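Local coordinates for protein laminin subunit ALPHA-1 (PDB 2JD4) that forms part of the basement-membrane protein laminin-111 and, through this pair of metal-binding LG domains, probably helps fasten it to cell surfaces, at residues V218-R229 against G283-K294. The protein carries 4 engineered substitutions. Residues are numbered along the deposited sequence; the frame is centred on the assembly and turned at random.
Engineered in segment 218-229: Gln223 (natural residue Asn).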
loop_
_atom_site.group_PDB
_atom_site.type_symbol
_atom_site.label_atom_id
_atom_site.label_comp_id
_atom_site.label_asym_id
_atom_site.label_seq_id
_atom_site.Cartn_x
_atom_site.Cartn_y
_atom_site.Cartn_z
ATOM N N VAL A 218 -6.853 -9.447 20.213
ATOM C CA VAL A 218 -8.204 -9.594 19.689
ATOM C C VAL A 218 -9.250 -9.329 20.772
ATOM O O VAL A 218 -10.202 -8.576 20.559
ATOM C CB VAL A 218 -8.420 -11.002 19.101
ATOM C CG1 VAL A 218 -9.845 -11.156 18.623
ATOM C CG2 VAL A 218 -7.448 -11.230 17.939
ATOM N N ARG A 219 -9.069 -9.953 21.931
ATOM C CA ARG A 219 -9.985 -9.786 23.052
ATOM C C ARG A 219 -11.397 -10.272 22.724
ATOM O O ARG A 219 -11.567 -11.300 22.073
ATOM C CB ARG A 219 -10.023 -8.316 23.490
ATOM C CG ARG A 219 -8.643 -7.691 23.651
ATOM C CD ARG A 219 -7.844 -8.329 24.774
ATOM N NE ARG A 219 -8.067 -7.673 26.059
ATOM C CZ ARG A 219 -7.735 -6.413 26.323
ATOM N NH1 ARG A 219 -7.162 -5.660 25.392
ATOM N NH2 ARG A 219 -7.971 -5.902 27.524
ATOM N N LEU A 220 -12.409 -9.526 23.160
ATOM C CA LEU A 220 -13.797 -9.933 22.942
ATOM C C LEU A 220 -14.436 -9.596 21.598
ATOM O O LEU A 220 -15.088 -10.444 20.991
ATOM C CB LEU A 220 -14.691 -9.375 24.056
ATOM C CG LEU A 220 -14.510 -9.919 25.476
ATOM C CD1 LEU A 220 -13.135 -9.556 26.011
ATOM C CD2 LEU A 220 -15.593 -9.340 26.368
ATOM N N ASP A 221 -14.270 -8.363 21.135
ATOM C CA ASP A 221 -14.885 -7.971 19.874
ATOM C C ASP A 221 -13.895 -7.437 18.845
ATOM O O ASP A 221 -12.986 -6.664 19.165
ATOM C CB ASP A 221 -15.985 -6.937 20.137
ATOM C CG ASP A 221 -16.828 -6.658 18.907
ATOM O OD1 ASP A 221 -16.284 -6.129 17.913
ATOM O OD2 ASP A 221 -18.037 -6.974 18.934
ATOM N N LEU A 222 -14.085 -7.866 17.601
ATOM C CA LEU A 222 -13.229 -7.459 16.496
ATOM C C LEU A 222 -13.911 -7.761 15.164
ATOM O O LEU A 222 -14.392 -8.871 14.941
ATOM C CB LEU A 222 -11.891 -8.198 16.560
ATOM C CG LEU A 222 -10.944 -7.972 15.378
ATOM C CD1 LEU A 222 -10.478 -6.519 15.354
ATOM C CD2 LEU A 222 -9.757 -8.909 15.494
ATOM N N GLN A 223 -13.951 -6.766 14.284
ATOM C CA GLN A 223 -14.569 -6.931 12.974
ATOM C C GLN A 223 -13.495 -6.846 11.894
ATOM O O GLN A 223 -12.752 -5.869 11.830
ATOM C CB GLN A 223 -15.614 -5.835 12.734
ATOM C CG GLN A 223 -16.479 -6.073 11.506
ATOM C CD GLN A 223 -17.224 -4.831 11.064
ATOM O OE1 GLN A 223 -17.925 -4.195 11.854
ATOM N NE2 GLN A 223 -17.080 -4.480 9.791
ATOM N N ILE A 224 -13.411 -7.875 11.057
ATOM C CA ILE A 224 -12.433 -7.896 9.971
ATOM C C ILE A 224 -13.151 -7.831 8.628
ATOM O O ILE A 224 -14.063 -8.617 8.368
ATOM C CB ILE A 224 -11.571 -9.184 10.005
ATOM C CG1 ILE A 224 -10.723 -9.204 11.281
ATOM C CG2 ILE A 224 -10.684 -9.254 8.765
ATOM C CD1 ILE A 224 -9.879 -10.455 11.446
ATOM N N THR A 225 -12.745 -6.884 7.786
ATOM C CA THR A 225 -13.341 -6.721 6.462
ATOM C C THR A 225 -12.236 -6.603 5.415
ATOM O O THR A 225 -11.185 -6.015 5.671
ATOM C CB THR A 225 -14.218 -5.452 6.381
ATOM O OG1 THR A 225 -15.275 -5.531 7.347
ATOM C CG2 THR A 225 -14.818 -5.314 4.996
ATOM N N LEU A 226 -12.477 -7.162 4.236
ATOM C CA LEU A 226 -11.496 -7.110 3.165
ATOM C C LEU A 226 -12.119 -7.576 1.864
ATOM O O LEU A 226 -13.213 -8.134 1.857
ATOM C CB LEU A 226 -10.297 -8.002 3.504
ATOM C CG LEU A 226 -10.506 -9.518 3.650
ATOM C CD1 LEU A 226 -10.646 -10.191 2.281
ATOM C CD2 LEU A 226 -9.314 -10.109 4.374
ATOM N N GLU A 227 -11.415 -7.332 0.764
ATOM C CA GLU A 227 -11.856 -7.767 -0.554
ATOM C C GLU A 227 -10.709 -8.588 -1.112
ATOM O O GLU A 227 -9.541 -8.252 -0.900
ATOM C CB GLU A 227 -12.116 -6.577 -1.474
ATOM C CG GLU A 227 -13.249 -5.674 -1.042
ATOM C CD GLU A 227 -13.411 -4.487 -1.970
ATOM O OE1 GLU A 227 -13.547 -4.709 -3.192
ATOM O OE2 GLU A 227 -13.400 -3.338 -1.483
ATOM N N PHE A 228 -11.027 -9.667 -1.820
ATOM C CA PHE A 228 -9.982 -10.502 -2.384
ATOM C C PHE A 228 -10.367 -11.025 -3.762
ATOM O O PHE A 228 -11.544 -11.117 -4.092
ATOM C CB PHE A 228 -9.696 -11.685 -1.444
ATOM C CG PHE A 228 -10.777 -12.744 -1.441
ATOM C CD1 PHE A 228 -10.799 -13.743 -2.413
ATOM C CD2 PHE A 228 -11.772 -12.739 -0.465
ATOM C CE1 PHE A 228 -11.797 -14.723 -2.414
ATOM C CE2 PHE A 228 -12.777 -13.716 -0.455
ATOM C CZ PHE A 228 -12.788 -14.709 -1.433
ATOM N N ARG A 229 -9.357 -11.364 -4.558
ATOM C CA ARG A 229 -9.557 -11.929 -5.886
ATOM C C ARG A 229 -8.479 -12.989 -6.016
ATOM O O ARG A 229 -7.338 -12.782 -5.592
ATOM C CB ARG A 229 -9.394 -10.876 -6.995
ATOM C CG ARG A 229 -7.969 -10.365 -7.207
ATOM C CD ARG A 229 -7.852 -9.553 -8.502
ATOM N NE ARG A 229 -8.006 -10.378 -9.703
ATOM C CZ ARG A 229 -7.093 -11.232 -10.152
ATOM N NH1 ARG A 229 -5.947 -11.380 -9.505
ATOM N NH2 ARG A 229 -7.324 -11.942 -11.248
ATOM N N GLY A 283 -11.496 -15.049 -10.321
ATOM C CA GLY A 283 -10.675 -13.901 -10.677
ATOM C C GLY A 283 -11.332 -12.547 -10.475
ATOM O O GLY A 283 -10.746 -11.509 -10.791
ATOM N N LYS A 284 -12.550 -12.548 -9.954
ATOM C CA LYS A 284 -13.271 -11.308 -9.699
ATOM C C LYS A 284 -13.202 -10.989 -8.211
ATOM O O LYS A 284 -12.858 -11.849 -7.404
ATOM C CB LYS A 284 -14.721 -11.446 -10.161
ATOM C CG LYS A 284 -14.830 -11.800 -11.643
ATOM C CD LYS A 284 -16.268 -11.855 -12.141
ATOM C CE LYS A 284 -16.306 -12.258 -13.620
ATOM N NZ LYS A 284 -17.687 -12.398 -14.169
ATOM N N TRP A 285 -13.526 -9.755 -7.843
ATOM C CA TRP A 285 -13.469 -9.365 -6.441
ATOM C C TRP A 285 -14.671 -9.825 -5.617
ATOM O O TRP A 285 -15.813 -9.799 -6.081
ATOM C CB TRP A 285 -13.315 -7.849 -6.321
ATOM C CG TRP A 285 -11.979 -7.328 -6.805
ATOM C CD1 TRP A 285 -11.700 -6.791 -8.033
ATOM C CD2 TRP A 285 -10.755 -7.287 -6.060
ATOM N NE1 TRP A 285 -10.379 -6.414 -8.095
ATOM C CE2 TRP A 285 -9.774 -6.708 -6.898
ATOM C CE3 TRP A 285 -10.390 -7.684 -4.763
ATOM C CZ2 TRP A 285 -8.448 -6.513 -6.483
ATOM C CZ3 TRP A 285 -9.073 -7.491 -4.345
ATOM C CH2 TRP A 285 -8.117 -6.908 -5.207
ATOM N N HIS A 286 -14.389 -10.246 -4.387
ATOM C CA HIS A 286 -15.408 -10.710 -3.449
ATOM C C HIS A 286 -15.220 -9.974 -2.138
ATOM O O HIS A 286 -14.086 -9.702 -1.729
ATOM C CB HIS A 286 -15.251 -12.209 -3.222
ATOM C CG HIS A 286 -15.372 -13.015 -4.474
ATOM N ND1 HIS A 286 -16.583 -13.266 -5.080
ATOM C CD2 HIS A 286 -14.428 -13.566 -5.272
ATOM C CE1 HIS A 286 -16.381 -13.938 -6.200
ATOM N NE2 HIS A 286 -15.082 -14.132 -6.339
ATOM N N THR A 287 -16.321 -9.632 -1.481
ATOM C CA THR A 287 -16.227 -8.939 -0.209
ATOM C C THR A 287 -16.270 -9.983 0.892
ATOM O O THR A 287 -16.894 -11.037 0.738
ATOM C CB THR A 287 -17.384 -7.939 -0.010
ATOM O OG1 THR A 287 -18.633 -8.638 -0.006
ATOM C CG2 THR A 287 -17.393 -6.903 -1.130
ATOM N N LEU A 288 -15.590 -9.700 1.995
ATOM C CA LEU A 288 -15.567 -10.634 3.109
ATOM C C LEU A 288 -15.656 -9.891 4.435
ATOM O O LEU A 288 -14.936 -8.920 4.671
ATOM C CB LEU A 288 -14.290 -11.476 3.044
ATOM C CG LEU A 288 -14.095 -12.637 4.026
ATOM C CD1 LEU A 288 -12.939 -13.498 3.538
ATOM C CD2 LEU A 288 -13.819 -12.110 5.431
ATOM N N GLN A 289 -16.559 -10.357 5.292
ATOM C CA GLN A 289 -16.762 -9.770 6.607
ATOM C C GLN A 289 -16.726 -10.895 7.636
ATOM O O GLN A 289 -17.383 -11.913 7.468
ATOM C CB GLN A 289 -18.120 -9.070 6.679
ATOM C CG GLN A 289 -18.323 -7.962 5.664
ATOM C CD GLN A 289 -19.763 -7.480 5.620
ATOM O OE1 GLN A 289 -20.315 -7.035 6.631
ATOM N NE2 GLN A 289 -20.380 -7.568 4.447
ATOM N N ALA A 290 -15.948 -10.711 8.693
ATOM C CA ALA A 290 -15.853 -11.713 9.749
ATOM C C ALA A 290 -15.922 -10.963 11.070
ATOM O O ALA A 290 -14.995 -10.235 11.426
ATOM C CB ALA A 290 -14.536 -12.474 9.635
ATOM N N HIS A 291 -17.025 -11.134 11.791
ATOM C CA HIS A 291 -17.210 -10.431 13.055
ATOM C C HIS A 291 -17.164 -11.343 14.275
ATOM O O HIS A 291 -17.863 -12.351 14.337
ATOM C CB HIS A 291 -18.545 -9.677 13.037
ATOM C CG HIS A 291 -18.711 -8.702 14.163
ATOM N ND1 HIS A 291 -19.905 -8.064 14.423
ATOM C CD2 HIS A 291 -17.827 -8.231 15.076
ATOM C CE1 HIS A 291 -19.750 -7.242 15.446
ATOM N NE2 HIS A 291 -18.498 -7.324 15.859
ATOM N N LYS A 292 -16.326 -10.981 15.240
ATOM C CA LYS A 292 -16.212 -11.743 16.475
ATOM C C LYS A 292 -16.756 -10.889 17.613
ATOM O O LYS A 292 -16.293 -9.767 17.828
ATOM C CB LYS A 292 -14.754 -12.088 16.780
ATOM C CG LYS A 292 -14.568 -12.828 18.105
ATOM C CD LYS A 292 -13.129 -12.769 18.582
ATOM C CE LYS A 292 -12.904 -13.654 19.802
ATOM N NZ LYS A 292 -13.717 -13.235 20.976
ATOM N N SER A 293 -17.740 -11.424 18.330
ATOM C CA SER A 293 -18.336 -10.728 19.468
ATOM C C SER A 293 -18.385 -11.705 20.644
ATOM O O SER A 293 -18.046 -12.875 20.486
ATOM C CB SER A 293 -19.745 -10.245 19.119
ATOM O OG SER A 293 -20.599 -11.338 18.830
ATOM N N LYS A 294 -18.803 -11.221 21.812
ATOM C CA LYS A 294 -18.891 -12.040 23.025
ATOM C C LYS A 294 -19.025 -13.540 22.764
ATOM O O LYS A 294 -18.030 -14.263 22.741
ATOM C CB LYS A 294 -20.062 -11.567 23.893
ATOM C CG LYS A 294 -19.940 -10.131 24.376
ATOM C CD LYS A 294 -21.156 -9.714 25.194
ATOM C CE LYS A 294 -21.047 -8.266 25.658
ATOM N NZ LYS A 294 -22.250 -7.818 26.424
#
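Lys292 reaches from strand 286-293 into the turn that leads into strand 222-230. Its CB lies by the carbonyl of Leu222, and CG, anti to the backbone N (chi1 177°), passes that of Leu220. CD packs 3.7 Å from Val218 CG1, the two side chains crossing at about a right angle. CE passes Arg219 O (3.5 Å), and a bend at chi4 (-62°) lets NZ donate hydrogen bonds to Arg219 O (3.1 Å), on a lone pair, and Leu220 O (3.1 Å), from above its carbonyl plane; Thr316 O accepts a third. Lysine suits this buried place: its methylenes pack while its ammonium satisfies several carbonyls.

On the other side of the sheet, His291 NE2 donates to Asp221 OD2 (3.1 Å), on the syn side but tilted from both group planes. At the far end, Arg229 is long enough to lay CG over Trp285's six-membered ring, hydrogen-bond through NE to Gly283 O (3.2 Å) and salt-bridge Asp12 through NH2. Inside, apolar Phe228 takes His286 CB over a face, and Leu288 packs beside Leu226.

Paired backbone bonds from Leu222–Lys292 to Phe228–His286 join two antiparallel strands whose largely apolar inner face meets strands 247-253 and 256-262, as in the laminin G β-sandwich.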